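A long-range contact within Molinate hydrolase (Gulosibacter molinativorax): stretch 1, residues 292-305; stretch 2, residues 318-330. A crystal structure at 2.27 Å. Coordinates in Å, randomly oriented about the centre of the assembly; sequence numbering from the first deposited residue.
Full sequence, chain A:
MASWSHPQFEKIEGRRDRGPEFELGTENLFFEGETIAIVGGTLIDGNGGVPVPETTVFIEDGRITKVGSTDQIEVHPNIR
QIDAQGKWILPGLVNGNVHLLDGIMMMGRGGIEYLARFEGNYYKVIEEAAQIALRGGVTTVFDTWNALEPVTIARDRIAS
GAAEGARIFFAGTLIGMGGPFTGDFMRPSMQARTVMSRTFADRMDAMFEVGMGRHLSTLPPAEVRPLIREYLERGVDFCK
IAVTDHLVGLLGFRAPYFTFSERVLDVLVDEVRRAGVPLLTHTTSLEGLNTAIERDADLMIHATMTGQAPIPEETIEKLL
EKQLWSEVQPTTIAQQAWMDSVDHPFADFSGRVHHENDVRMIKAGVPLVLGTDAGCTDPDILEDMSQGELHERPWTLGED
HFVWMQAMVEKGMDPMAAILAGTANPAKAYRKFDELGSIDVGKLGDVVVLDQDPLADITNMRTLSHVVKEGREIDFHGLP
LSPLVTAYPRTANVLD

Stretch 1, residues 292-305: AIERDADLMIHATM
Stretch 2 (318-330) KLLEKQLWSEVQP

The contact repeats one motif twice: a helix end, a short connection and a strand, laid side by side so that the two strands run in nearly the same direction. In stretch 1 a helix ends near Glu294, a loop follows, and a strand occupies Leu299 to about Ile301. In stretch 2 the helix runs through Lys322, Gln323 breaks it with positive phi (59/50), and a strand follows around Ser326 to Val328. The strand axes approach to 4.8 Å at 25°, and together the stretches bury 912 Å².

Backbone pairing sets the register. Met300 lies opposite Ser326, CA to CA 4.9 Å, with Leu299 beside Trp325 and Ile301 beside Glu327. In the manner of parallel strands, Met300 reaches to both neighbours of Ser326: Met300 N donates to Trp325 O at 3.2 Å, and Glu327 N donates to Met300 O at 2.9 Å. Beyond this single bridge the pairing changes. His302 takes phi/psi of 39/58 and starts a type I turn that Met305 N closes onto His302 O at 3.0 Å. Ala303 N, rather than His302 N, bonds Glu327 O, at 3.0 Å and a nearly straight 173°.

The amide of His302 is met instead by a side chain: His302 N donates to Glu327 OE2 at 3.0 Å. Glu327 folds back with chi1 90°, chi2 89° and chi3 98°, and its CG lies 3.5 Å from Ile301 CD1 (Ile301 m, m). Gln329 (m, t) also binds the carboxylate, its NE2 donating to Glu327 OE1 at 2.9 Å and weakly to Glu327 OE2 at 3.0 Å. The same NE2 lies at the edge of the His302 ring, 4.2 Å from His302 CD2.

Apolar packing runs from the helices along the loop to the strands. Met300 (m, t, m) sends its CE to 3.5 Å from Leu319 CD2 and 3.9 Å from Leu324 CB; Ile293 (m, t) places CD1 3.9 Å from Leu319 CD2 and CG2 4.0 Å from Leu324 CD1. Both leucines are m, t. Leu299 (t, p) packs its CD1 3.8 Å from Trp325 CB, while the indole (chi1 -64°, chi2 107°) leads away. Small residues fit closely where the turn begins, with Ala303 CB 3.8 Å from Ser326 CB.

Two lysines of the stretch 2 helix pair with exposed acids at and just past the end of the stretch 1 helix. Lys318, m and then extended, bridges to Glu294 (m, m), NZ to OE2 2.8 Å. One helical turn later Lys322, whose chi4 bends to -91°, bridges to Asp296, NZ to OD1 2.9 Å; Asp296 itself has left the helix at phi/psi 50/49.

Two waters complete the contact. One accepts from Trp325 N at 2.9 Å and donates to Ala297 O at 2.7 Å and, weakly, to Asp298 O at 2.6 Å. The other accepts from Gln329 N at 2.9 Å and donates to Thr304 OG1 at 2.6 Å, linking Gln329 to the turn.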

# COMPACT_ATOMS: atom_id res chain seq x y z
N ALA A 292 -13.63 18.99 27.01
CA ALA A 292 -14.94 19.37 26.49
C ALA A 292 -15.90 19.78 27.63
O ALA A 292 -16.68 20.74 27.53
CB ALA A 292 -15.54 18.25 25.70
N ILE A 293 -15.84 19.02 28.68
CA ILE A 293 -16.66 19.28 29.86
C ILE A 293 -16.32 20.65 30.47
O ILE A 293 -17.18 21.44 30.79
CB ILE A 293 -16.40 18.19 30.92
CG1 ILE A 293 -17.10 16.90 30.50
CG2 ILE A 293 -16.96 18.61 32.27
CD1 ILE A 293 -16.65 15.68 31.27
N GLU A 294 -15.02 20.92 30.55
CA GLU A 294 -14.55 22.18 31.10
C GLU A 294 -14.90 23.39 30.25
O GLU A 294 -14.82 24.50 30.71
CB GLU A 294 -13.03 22.13 31.36
CG GLU A 294 -12.67 21.32 32.61
CD GLU A 294 -13.36 21.83 33.89
OE1 GLU A 294 -13.36 23.06 34.11
OE2 GLU A 294 -13.88 21.01 34.68
N ARG A 295 -15.30 23.18 29.00
CA ARG A 295 -15.83 24.25 28.14
C ARG A 295 -17.36 24.29 28.15
O ARG A 295 -17.96 25.00 27.36
CB ARG A 295 -15.37 24.06 26.70
CG ARG A 295 -13.86 24.02 26.48
CD ARG A 295 -13.25 25.26 26.99
NE ARG A 295 -11.86 25.49 26.57
CZ ARG A 295 -10.82 24.84 27.05
NH1 ARG A 295 -10.97 23.80 27.89
NH2 ARG A 295 -9.61 25.24 26.69
N ASP A 296 -17.99 23.52 29.03
CA ASP A 296 -19.45 23.47 29.11
C ASP A 296 -20.10 23.25 27.73
O ASP A 296 -21.02 23.93 27.33
CB ASP A 296 -20.01 24.75 29.76
CG ASP A 296 -19.53 24.93 31.20
OD1 ASP A 296 -19.70 24.02 32.04
OD2 ASP A 296 -19.01 26.01 31.50
N ALA A 297 -19.59 22.27 27.02
CA ALA A 297 -20.14 21.90 25.71
C ALA A 297 -21.63 21.61 25.82
O ALA A 297 -22.07 20.97 26.76
CB ALA A 297 -19.43 20.70 25.17
N ASP A 298 -22.38 22.09 24.86
CA ASP A 298 -23.82 21.81 24.80
C ASP A 298 -24.10 20.34 24.50
O ASP A 298 -25.07 19.78 24.96
CB ASP A 298 -24.48 22.68 23.72
CG ASP A 298 -24.47 24.15 24.10
OD1 ASP A 298 -25.34 24.53 24.86
OD2 ASP A 298 -23.55 24.89 23.69
N LEU A 299 -23.26 19.75 23.67
CA LEU A 299 -23.39 18.35 23.37
C LEU A 299 -22.03 17.76 23.01
O LEU A 299 -21.35 18.24 22.13
CB LEU A 299 -24.41 18.11 22.25
CG LEU A 299 -24.64 16.62 21.92
CD1 LEU A 299 -25.23 15.88 23.11
CD2 LEU A 299 -25.55 16.50 20.73
N MET A 300 -21.71 16.67 23.67
CA MET A 300 -20.46 15.97 23.46
C MET A 300 -20.67 14.66 22.66
O MET A 300 -21.20 13.67 23.17
CB MET A 300 -19.81 15.70 24.82
CG MET A 300 -19.41 17.02 25.46
SD MET A 300 -18.77 16.84 27.12
CE MET A 300 -20.28 16.35 27.95
N ILE A 301 -20.22 14.67 21.42
CA ILE A 301 -20.39 13.54 20.51
C ILE A 301 -19.45 12.39 20.87
O ILE A 301 -18.27 12.58 21.19
CB ILE A 301 -20.22 13.94 19.07
CG1 ILE A 301 -21.12 15.12 18.72
CG2 ILE A 301 -20.52 12.79 18.13
CD1 ILE A 301 -22.60 14.86 18.83
N HIS A 302 -20.01 11.20 20.86
CA HIS A 302 -19.35 9.92 21.26
C HIS A 302 -18.45 10.08 22.47
O HIS A 302 -17.27 9.80 22.46
CB HIS A 302 -18.72 9.11 20.12
CG HIS A 302 -17.84 9.89 19.21
ND1 HIS A 302 -16.64 10.44 19.61
CD2 HIS A 302 -17.92 10.12 17.88
CE1 HIS A 302 -16.06 11.04 18.59
NE2 HIS A 302 -16.82 10.86 17.52
N ALA A 303 -19.10 10.55 23.53
CA ALA A 303 -18.41 10.93 24.74
C ALA A 303 -17.68 9.76 25.34
O ALA A 303 -16.67 9.92 26.00
CB ALA A 303 -19.42 11.48 25.72
N THR A 304 -18.24 8.58 25.15
CA THR A 304 -17.68 7.37 25.76
C THR A 304 -16.57 6.72 24.95
O THR A 304 -16.03 5.69 25.35
CB THR A 304 -18.78 6.30 25.99
OG1 THR A 304 -19.56 6.18 24.79
CG2 THR A 304 -19.65 6.73 27.12
N MET A 305 -16.28 7.30 23.79
CA MET A 305 -15.16 6.84 22.99
C MET A 305 -13.88 7.49 23.55
O MET A 305 -13.58 8.62 23.28
CB MET A 305 -15.34 7.18 21.54
CG MET A 305 -14.31 6.49 20.68
SD MET A 305 -14.32 7.17 19.02
CE MET A 305 -15.90 6.52 18.39
N LYS A 318 -18.42 15.19 37.40
CA LYS A 318 -18.55 16.48 36.70
C LYS A 318 -19.77 16.55 35.77
O LYS A 318 -20.41 17.59 35.64
CB LYS A 318 -17.34 16.78 35.85
CG LYS A 318 -16.08 17.05 36.63
CD LYS A 318 -15.03 17.70 35.74
CE LYS A 318 -13.65 17.67 36.36
NZ LYS A 318 -12.74 18.56 35.58
N LEU A 319 -20.06 15.45 35.10
CA LEU A 319 -21.18 15.43 34.17
C LEU A 319 -22.48 15.60 34.95
O LEU A 319 -23.41 16.31 34.52
CB LEU A 319 -21.23 14.11 33.39
CG LEU A 319 -20.18 13.93 32.29
CD1 LEU A 319 -20.16 12.51 31.76
CD2 LEU A 319 -20.42 14.89 31.14
N LEU A 320 -22.55 14.92 36.07
CA LEU A 320 -23.73 14.99 36.95
C LEU A 320 -23.87 16.39 37.54
O LEU A 320 -24.91 17.02 37.46
CB LEU A 320 -23.61 13.98 38.08
CG LEU A 320 -23.77 12.54 37.59
CD1 LEU A 320 -23.41 11.57 38.70
CD2 LEU A 320 -25.17 12.23 37.04
N GLU A 321 -22.78 16.90 38.07
CA GLU A 321 -22.79 18.18 38.73
C GLU A 321 -23.15 19.29 37.71
O GLU A 321 -23.96 20.12 37.99
CB GLU A 321 -21.42 18.40 39.41
CG GLU A 321 -21.35 19.56 40.39
CD GLU A 321 -20.92 20.87 39.74
OE1 GLU A 321 -20.06 20.86 38.81
OE2 GLU A 321 -21.45 21.94 40.16
N LYS A 322 -22.52 19.29 36.54
CA LYS A 322 -22.76 20.35 35.51
C LYS A 322 -23.99 20.09 34.69
O LYS A 322 -24.50 20.96 34.05
CB LYS A 322 -21.56 20.52 34.60
CG LYS A 322 -20.40 21.25 35.25
CD LYS A 322 -19.04 20.87 34.69
CE LYS A 322 -17.94 21.86 35.08
NZ LYS A 322 -17.86 22.92 34.02
N GLN A 323 -24.46 18.84 34.70
CA GLN A 323 -25.66 18.44 33.92
C GLN A 323 -25.47 18.69 32.42
O GLN A 323 -26.26 19.33 31.79
CB GLN A 323 -26.93 19.15 34.43
CG GLN A 323 -27.41 18.58 35.76
CD GLN A 323 -27.94 17.14 35.61
OE1 GLN A 323 -27.32 16.17 36.08
NE2 GLN A 323 -29.08 17.00 34.94
N LEU A 324 -24.37 18.21 31.91
CA LEU A 324 -24.09 18.35 30.51
C LEU A 324 -24.60 17.12 29.76
O LEU A 324 -24.57 16.01 30.27
CB LEU A 324 -22.58 18.53 30.27
CG LEU A 324 -21.92 19.77 30.87
CD1 LEU A 324 -20.41 19.72 30.68
CD2 LEU A 324 -22.46 21.05 30.25
N TRP A 325 -24.98 17.34 28.51
CA TRP A 325 -25.44 16.28 27.64
C TRP A 325 -24.30 15.55 26.94
O TRP A 325 -23.48 16.14 26.24
CB TRP A 325 -26.38 16.83 26.60
CG TRP A 325 -27.60 17.38 27.14
CD1 TRP A 325 -27.91 18.69 27.22
CD2 TRP A 325 -28.73 16.67 27.62
NE1 TRP A 325 -29.18 18.84 27.73
CE2 TRP A 325 -29.69 17.61 28.00
CE3 TRP A 325 -29.02 15.32 27.77
CZ2 TRP A 325 -30.92 17.26 28.54
CZ3 TRP A 325 -30.27 14.95 28.33
CH2 TRP A 325 -31.19 15.93 28.70
N SER A 326 -24.30 14.24 27.10
CA SER A 326 -23.41 13.34 26.34
C SER A 326 -24.17 12.55 25.29
O SER A 326 -25.17 11.90 25.63
CB SER A 326 -22.81 12.33 27.29
OG SER A 326 -22.00 12.95 28.23
N GLU A 327 -23.74 12.57 24.03
CA GLU A 327 -24.23 11.54 23.12
C GLU A 327 -23.26 10.41 23.12
O GLU A 327 -22.07 10.60 23.29
CB GLU A 327 -24.70 11.98 21.70
CG GLU A 327 -23.73 12.03 20.58
CD GLU A 327 -23.54 10.76 19.76
OE1 GLU A 327 -24.14 10.61 18.67
OE2 GLU A 327 -22.68 9.98 20.16
N VAL A 328 -23.80 9.22 22.97
CA VAL A 328 -23.01 7.99 22.97
C VAL A 328 -23.50 7.13 21.85
O VAL A 328 -24.62 7.32 21.36
CB VAL A 328 -23.09 7.21 24.26
CG1 VAL A 328 -22.65 8.09 25.42
CG2 VAL A 328 -24.49 6.72 24.49
N GLN A 329 -22.60 6.28 21.37
CA GLN A 329 -22.85 5.48 20.14
C GLN A 329 -22.49 4.05 20.44
O GLN A 329 -21.33 3.67 20.35
CB GLN A 329 -22.06 5.99 18.95
CG GLN A 329 -22.59 7.33 18.50
CD GLN A 329 -21.76 8.00 17.43
OE1 GLN A 329 -21.00 7.36 16.72
NE2 GLN A 329 -21.95 9.28 17.30
N PRO A 330 -23.48 3.29 20.89
CA PRO A 330 -23.24 1.95 21.29
C PRO A 330 -23.55 0.97 20.19
O PRO A 330 -24.09 1.27 19.14
CB PRO A 330 -24.25 1.78 22.41
CG PRO A 330 -25.43 2.49 21.85
CD PRO A 330 -24.87 3.71 21.19
O HOH W 1 -24.51 20.05 27.52
O HOH W 2 -19.96 6.89 22.31